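Local coordinates for cytochrome C-type biogenesis protein ccmF (Thermus thermophilus, PDB 6ZMQ) that serves as a membrane-bound cytochrome c heme lyase, binds heme b, and probably handles heme for attachment to apocytochromes during cytochrome c maturation, at residues Ala21-Leu26 against Ala68-Leu73; Phe464-Phe469 against Met516-Ala521. All coordinates share one frame; numbering follows the deposited sequence.

Contact 1 of 2, residues Ala21-Leu26 against Ala68-Leu73; sequences ALLGNL and ALAAFL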
loop_
_atom_site.group_PDB
_atom_site.type_symbol
_atom_site.label_atom_id
_atom_site.label_comp_id
_atom_site.label_asym_id
_atom_site.label_seq_id
_atom_site.Cartn_x
_atom_site.Cartn_y
_atom_site.Cartn_z
ATOM N N ALA A 21 17.463 -27.431 -2.199
ATOM C CA ALA A 21 18.469 -26.597 -1.545
ATOM C C ALA A 21 19.554 -26.134 -2.508
ATOM O O ALA A 21 19.847 -24.937 -2.584
ATOM C CB ALA A 21 19.096 -27.376 -0.390
ATOM N N LEU A 22 20.149 -27.049 -3.272
ATOM C CA LEU A 22 21.199 -26.608 -4.180
ATOM C C LEU A 22 20.655 -26.032 -5.478
ATOM O O LEU A 22 21.350 -25.216 -6.093
ATOM C CB LEU A 22 22.196 -27.733 -4.467
ATOM C CG LEU A 22 23.112 -27.981 -3.262
ATOM C CD1 LEU A 22 22.541 -29.001 -2.281
ATOM C CD2 LEU A 22 24.515 -28.356 -3.718
ATOM N N LEU A 23 19.405 -26.349 -5.844
ATOM C CA LEU A 23 18.725 -25.591 -6.891
ATOM C C LEU A 23 18.512 -24.141 -6.487
ATOM O O LEU A 23 18.772 -23.238 -7.285
ATOM C CB LEU A 23 17.367 -26.211 -7.220
ATOM C CG LEU A 23 16.437 -25.458 -8.191
ATOM C CD1 LEU A 23 17.037 -25.129 -9.566
ATOM C CD2 LEU A 23 15.121 -26.199 -8.323
ATOM N N GLY A 24 18.136 -23.897 -5.238
ATOM C CA GLY A 24 17.913 -22.540 -4.791
ATOM C C GLY A 24 19.197 -21.789 -4.521
ATOM O O GLY A 24 19.257 -20.564 -4.675
ATOM N N ASN A 25 20.231 -22.524 -4.107
ATOM C CA ASN A 25 21.543 -21.918 -3.905
ATOM C C ASN A 25 22.163 -21.498 -5.231
ATOM O O ASN A 25 22.676 -20.377 -5.349
ATOM C CB ASN A 25 22.461 -22.876 -3.148
ATOM C CG ASN A 25 22.354 -22.716 -1.637
ATOM O OD1 ASN A 25 22.709 -21.668 -1.089
ATOM N ND2 ASN A 25 21.914 -23.772 -0.955
ATOM N N LEU A 26 22.084 -22.369 -6.259
ATOM C CA LEU A 26 22.522 -21.971 -7.596
ATOM C C LEU A 26 21.612 -20.893 -8.168
ATOM O O LEU A 26 22.076 -20.042 -8.927
ATOM C CB LEU A 26 22.623 -23.174 -8.553
ATOM C CG LEU A 26 21.526 -24.053 -9.174
ATOM C CD1 LEU A 26 20.957 -23.481 -10.475
ATOM C CD2 LEU A 26 22.069 -25.456 -9.422
ATOM N N ALA A 68 16.413 -16.092 -10.582
ATOM C CA ALA A 68 15.501 -15.705 -9.498
ATOM C C ALA A 68 14.255 -16.585 -9.467
ATOM O O ALA A 68 13.834 -17.027 -8.388
ATOM C CB ALA A 68 15.099 -14.232 -9.645
ATOM N N LEU A 69 13.714 -16.926 -10.639
ATOM C CA LEU A 69 12.569 -17.826 -10.717
ATOM C C LEU A 69 12.945 -19.242 -10.325
ATOM O O LEU A 69 12.119 -19.945 -9.735
ATOM C CB LEU A 69 11.960 -17.774 -12.126
ATOM C CG LEU A 69 10.728 -18.585 -12.579
ATOM C CD1 LEU A 69 10.086 -17.839 -13.721
ATOM C CD2 LEU A 69 11.024 -20.013 -13.087
ATOM N N ALA A 70 14.182 -19.654 -10.619
ATOM C CA ALA A 70 14.668 -20.962 -10.187
ATOM C C ALA A 70 14.745 -21.052 -8.666
ATOM O O ALA A 70 14.395 -22.081 -8.079
ATOM C CB ALA A 70 16.032 -21.240 -10.820
ATOM N N ALA A 71 15.155 -19.968 -8.008
ATOM C CA ALA A 71 15.232 -19.972 -6.545
ATOM C C ALA A 71 13.847 -19.963 -5.891
ATOM O O ALA A 71 13.614 -20.671 -4.897
ATOM C CB ALA A 71 16.066 -18.788 -6.073
ATOM N N PHE A 72 12.917 -19.164 -6.433
ATOM C CA PHE A 72 11.547 -19.149 -5.905
ATOM C C PHE A 72 10.838 -20.479 -6.118
ATOM O O PHE A 72 10.123 -20.965 -5.231
ATOM C CB PHE A 72 10.742 -18.035 -6.557
ATOM C CG PHE A 72 9.358 -17.849 -5.985
ATOM C CD1 PHE A 72 9.166 -17.120 -4.820
ATOM C CD2 PHE A 72 8.239 -18.377 -6.634
ATOM C CE1 PHE A 72 7.890 -16.936 -4.301
ATOM C CE2 PHE A 72 6.966 -18.204 -6.118
ATOM C CZ PHE A 72 6.791 -17.481 -4.952
ATOM N N LEU A 73 10.990 -21.061 -7.307
ATOM C CA LEU A 73 10.367 -22.349 -7.567
ATOM C C LEU A 73 11.061 -23.473 -6.805
ATOM O O LEU A 73 10.432 -24.494 -6.530
ATOM C CB LEU A 73 10.338 -22.618 -9.072
ATOM C CG LEU A 73 9.296 -21.871 -9.925
ATOM C CD1 LEU A 73 8.960 -22.677 -11.171
ATOM C CD2 LEU A 73 8.017 -21.528 -9.153
#
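Gly-24 and Ala-71 bring the two helices together: their CA atoms lie 4.1 Å apart, and the absence of a side chain at Gly-24 goes with this close approach of the backbones. The buried Gly-24 presents bare backbone here, and the methyl of Ala-71 rests against its carbonyl, with Ala-71 CB 3.9 Å from Gly-24 O. Beside this close approach, Leu-23 reaches across from the preceding position. Its CG stands anti to the backbone N (chi1 173°), which swings the branched end over to the 68-73 helix instead of leaving it along the flank of its own. There the isobutyl group covers the carbonyl of Ala-70, with Leu-23 CG 3.9 Å from Ala-70 O, while Leu-23 CD1 meets the methyl Ala-70 CB at 4.2 Å. Ala-70 directs that methyl toward the 21-26 helix. No hydrogen bond crosses the interface; the two carbonyls are touched by carbon, and the contact rests on van der Waals packing of Leu-23 and the small residues Gly-24, Ala-70 and Ala-71 between two transmembrane helices running roughly in opposite senses.

The packing is looser to one side. The end of Leu-26 remains 5.4 Å from the other segment, and Leu-73, whose side chain leads away, comes no nearer than 6.0 Å; both lie on the surface. Asn-25 points away from the interface, and its ND2 folds back in a weak hydrogen bond to Ala-21 O one turn earlier.

Leu-23 also lies against Ala-74 and Trp-77 farther along helix 61-81, and against Met-18, just before helix 20-47. Helix 110-129 also packs on the 68-73 segment, with Leu-115 against Ala-71, Leu-116 and Leu-119 against Phe-72, and Thr-122 against Ala-68.

Contact 2 of 2, residues Phe464-Phe469 against Met516-Ala521; sequences FALGLF and MGLAIA. With PTY (phosphatidylethanolamine), chain H.
With CG anti to the backbone N in both Phe-469 (chi1 172°) and Leu-518 (chi1 -178°), the benzyl group and the isobutyl group are carried into the same space between the helices. Leu-518 CD1 is the atom that does most of the touching: it sits 3.7 Å from Phe-469 CD2 and also 3.7 Å from Phe-469 CB, so the leucine tip fits into the angle where the ring joins its stem. The two side chains pass each other at a slant, and the methyl approaches the ring obliquely. Leu-466, whose CB points away from the partner helix, lies alongside Leu-518, the two side chains pointing the same way, with Leu-466 CD1 3.9 Å from Leu-518 CD1. One turn from Phe-469, the methyls Ala-465 CB and Ala-521 CB meet at 3.7 Å.

This is an antiparallel pair of transmembrane helices, the segment axes 170° apart in direction and 8.8 Å apart at their closest. Small residues accompany the larger ones along the seam, and the interface is wholly apolar. Helix 501-525 also carries His-510, an axial ligand of heme b, whose side chain is about 10 Å from that of Phe-469.

A phosphatidylethanolamine lies beside the pair. One acyl chain runs past Phe-464, whose CE2 is 3.6 Å from lipid C18; Leu-468 CG covers one face of that ring near its rim. The second chain passes Gly-517, its C40 lying 4.0 Å from Gly-517 CA, where the lack of a side chain admits the lipid close to the backbone. On the flanks, helix 402-422 packs on Phe-464 and Leu-468 through Ala-414, and helix 627-644 meets Met-516 through Ala-633 and Met-637.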
loop_
_atom_site.group_PDB
_atom_site.type_symbol
_atom_site.label_atom_id
_atom_site.label_comp_id
_atom_site.label_asym_id
_atom_site.label_seq_id
_atom_site.Cartn_x
_atom_site.Cartn_y
_atom_site.Cartn_z
ATOM N N PHE A 464 -19.030 19.866 8.850
ATOM C CA PHE A 464 -18.129 20.472 7.879
ATOM C C PHE A 464 -17.579 19.427 6.916
ATOM O O PHE A 464 -17.320 19.729 5.749
ATOM C CB PHE A 464 -16.986 21.191 8.592
ATOM C CG PHE A 464 -15.968 21.750 7.650
ATOM C CD1 PHE A 464 -16.336 22.711 6.723
ATOM C CD2 PHE A 464 -14.675 21.244 7.617
ATOM C CE1 PHE A 464 -15.418 23.212 5.822
ATOM C CE2 PHE A 464 -13.758 21.733 6.709
ATOM C CZ PHE A 464 -14.130 22.723 5.812
ATOM N N ALA A 465 -17.405 18.188 7.382
ATOM C CA ALA A 465 -17.018 17.103 6.482
ATOM C C ALA A 465 -18.126 16.772 5.489
ATOM O O ALA A 465 -17.845 16.447 4.325
ATOM C CB ALA A 465 -16.639 15.871 7.291
ATOM N N LEU A 466 -19.387 16.834 5.940
ATOM C CA LEU A 466 -20.530 16.741 5.028
ATOM C C LEU A 466 -20.506 17.866 3.998
ATOM O O LEU A 466 -20.782 17.636 2.810
ATOM C CB LEU A 466 -21.838 16.784 5.820
ATOM C CG LEU A 466 -23.154 16.693 5.039
ATOM C CD1 LEU A 466 -23.199 15.496 4.092
ATOM C CD2 LEU A 466 -24.348 16.688 5.983
ATOM N N GLY A 467 -20.168 19.080 4.448
ATOM C CA GLY A 467 -20.013 20.204 3.538
ATOM C C GLY A 467 -18.905 20.000 2.522
ATOM O O GLY A 467 -19.054 20.344 1.345
ATOM N N LEU A 468 -17.800 19.387 2.959
ATOM C CA LEU A 468 -16.672 19.110 2.071
ATOM C C LEU A 468 -17.022 18.071 1.015
ATOM O O LEU A 468 -16.654 18.220 -0.156
ATOM C CB LEU A 468 -15.470 18.631 2.879
ATOM C CG LEU A 468 -14.648 19.681 3.617
ATOM C CD1 LEU A 468 -13.397 19.032 4.168
ATOM C CD2 LEU A 468 -14.321 20.838 2.699
ATOM N N PHE A 469 -17.743 17.017 1.413
ATOM C CA PHE A 469 -18.179 16.003 0.454
ATOM C C PHE A 469 -19.204 16.554 -0.534
ATOM O O PHE A 469 -19.194 16.182 -1.714
ATOM C CB PHE A 469 -18.754 14.797 1.186
ATOM C CG PHE A 469 -19.396 13.781 0.277
ATOM C CD1 PHE A 469 -18.595 12.967 -0.525
ATOM C CD2 PHE A 469 -20.788 13.640 0.223
ATOM C CE1 PHE A 469 -19.151 12.028 -1.371
ATOM C CE2 PHE A 469 -21.382 12.706 -0.620
ATOM C CZ PHE A 469 -20.558 11.887 -1.426
ATOM N N MET A 516 -14.619 8.782 1.172
ATOM C CA MET A 516 -13.836 8.314 2.317
ATOM C C MET A 516 -13.545 9.411 3.334
ATOM O O MET A 516 -13.437 9.111 4.520
ATOM C CB MET A 516 -12.518 7.679 1.880
ATOM C CG MET A 516 -12.618 6.204 1.514
ATOM S SD MET A 516 -11.069 5.263 1.561
ATOM C CE MET A 516 -10.158 6.067 2.880
ATOM N N GLY A 517 -13.366 10.661 2.900
ATOM C CA GLY A 517 -13.207 11.756 3.851
ATOM C C GLY A 517 -14.430 11.948 4.729
ATOM O O GLY A 517 -14.305 12.083 5.961
ATOM N N LEU A 518 -15.630 11.896 4.108
ATOM C CA LEU A 518 -16.880 11.881 4.883
ATOM C C LEU A 518 -16.957 10.683 5.826
ATOM O O LEU A 518 -17.297 10.845 7.004
ATOM C CB LEU A 518 -18.111 11.910 3.962
ATOM C CG LEU A 518 -19.532 11.952 4.589
ATOM C CD1 LEU A 518 -20.478 12.770 3.756
ATOM C CD2 LEU A 518 -20.216 10.570 4.778
ATOM N N ALA A 519 -16.673 9.477 5.312
ATOM C CA ALA A 519 -16.808 8.248 6.097
ATOM C C ALA A 519 -15.844 8.218 7.284
ATOM O O ALA A 519 -16.222 7.823 8.395
ATOM C CB ALA A 519 -16.591 7.034 5.188
ATOM N N ILE A 520 -14.607 8.684 7.075
ATOM C CA ILE A 520 -13.602 8.693 8.137
ATOM C C ILE A 520 -13.950 9.709 9.214
ATOM O O ILE A 520 -13.876 9.389 10.408
ATOM C CB ILE A 520 -12.197 8.913 7.542
ATOM C CG1 ILE A 520 -11.934 7.824 6.491
ATOM C CG2 ILE A 520 -11.100 8.998 8.631
ATOM C CD1 ILE A 520 -10.521 7.683 6.026
ATOM N N ALA A 521 -14.406 10.914 8.825
ATOM C CA ALA A 521 -14.748 11.896 9.856
ATOM C C ALA A 521 -16.012 11.499 10.620
ATOM O O ALA A 521 -16.088 11.693 11.843
ATOM C CB ALA A 521 -14.890 13.278 9.241
HETATM C C1 PTY H . -13.024 14.913 15.982
HETATM C C2 PTY H . -8.538 20.014 16.688
HETATM C C3 PTY H . -9.932 20.136 17.302
HETATM O O4 PTY H . -12.572 13.814 15.245
HETATM C C5 PTY H . -13.415 17.380 15.887
HETATM C C6 PTY H . -12.934 16.161 15.105
HETATM O O7 PTY H . -13.714 15.994 13.954
HETATM C C8 PTY H . -12.957 15.976 12.777
HETATM O O10 PTY H . -12.836 14.964 12.166
HETATM C C11 PTY H . -12.274 17.261 12.305
HETATM C C12 PTY H . -12.830 17.732 10.963
HETATM C C13 PTY H . -12.808 19.263 10.936
HETATM C C14 PTY H . -11.377 19.761 10.730
HETATM C C15 PTY H . -11.354 21.284 10.618
HETATM C C16 PTY H . -11.069 21.742 9.183
HETATM C C17 PTY H . -11.340 23.247 9.092
HETATM C C18 PTY H . -10.995 23.826 7.714
HETATM C C19 PTY H . -11.627 25.220 7.599
HETATM C C20 PTY H . -11.897 25.643 6.150
HETATM C C21 PTY H . -12.932 26.775 6.138
HETATM C C22 PTY H . -12.341 28.077 5.586
HETATM C C23 PTY H . -13.430 29.147 5.447
HETATM C C24 PTY H . -12.989 30.231 4.461
HETATM C C25 PTY H . -14.199 31.044 4.000
HETATM C C26 PTY H . -14.041 31.361 2.516
HETATM C C27 PTY H . -13.680 32.835 2.348
HETATM C C28 PTY H . -12.951 33.030 1.022
HETATM C C29 PTY H . -11.560 32.409 1.128
HETATM C C30 PTY H . -11.713 12.957 15.944
HETATM C C31 PTY H . -10.629 12.174 15.200
HETATM O O30 PTY H . -11.826 12.827 17.114
HETATM C C32 PTY H . -10.457 12.719 13.784
HETATM C C33 PTY H . -9.323 11.972 13.081
HETATM C C34 PTY H . -8.776 12.836 11.948
HETATM C C35 PTY H . -9.797 12.891 10.816
HETATM C C36 PTY H . -9.116 12.477 9.514
HETATM C C37 PTY H . -9.754 13.211 8.337
HETATM C C38 PTY H . -8.979 12.822 7.084
HETATM C C39 PTY H . -9.879 12.958 5.862
HETATM C C40 PTY H . -9.324 12.105 4.728
HETATM C C41 PTY H . -9.356 12.947 3.454
HETATM C C42 PTY H . -8.957 12.093 2.254
HETATM C C43 PTY H . -7.472 11.760 2.364
HETATM C C44 PTY H . -6.942 11.247 1.025
HETATM P P1 PTY H . -12.079 18.712 17.737
HETATM O O11 PTY H . -10.747 19.092 16.843
HETATM O O12 PTY H . -13.048 19.868 17.714
HETATM O O13 PTY H . -11.659 18.466 19.165
HETATM O O14 PTY H . -12.814 17.358 17.151
HETATM N N1 PTY H . -7.770 21.227 16.919
#

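Following the chain from the N terminus, contact 1 comes first: helix 20-47 runs out, the short helix 51-57 makes the turn, and helix 61-81 returns to close a largely helical excursion of 41 residues. Contact 2 opens only after twelve further helices have passed. It joins helix 460-484 to helix 501-525 across 46 residues that include an unmodelled gap at 488-494. The two closures follow in series, neither nested nor crossed. Their centres are about 50 Å apart on opposite sides of the chain's centre, so contact 1 ties the earliest membrane helices at one end, and contact 2 ties late helices of the CcmF C-terminal family region at the other.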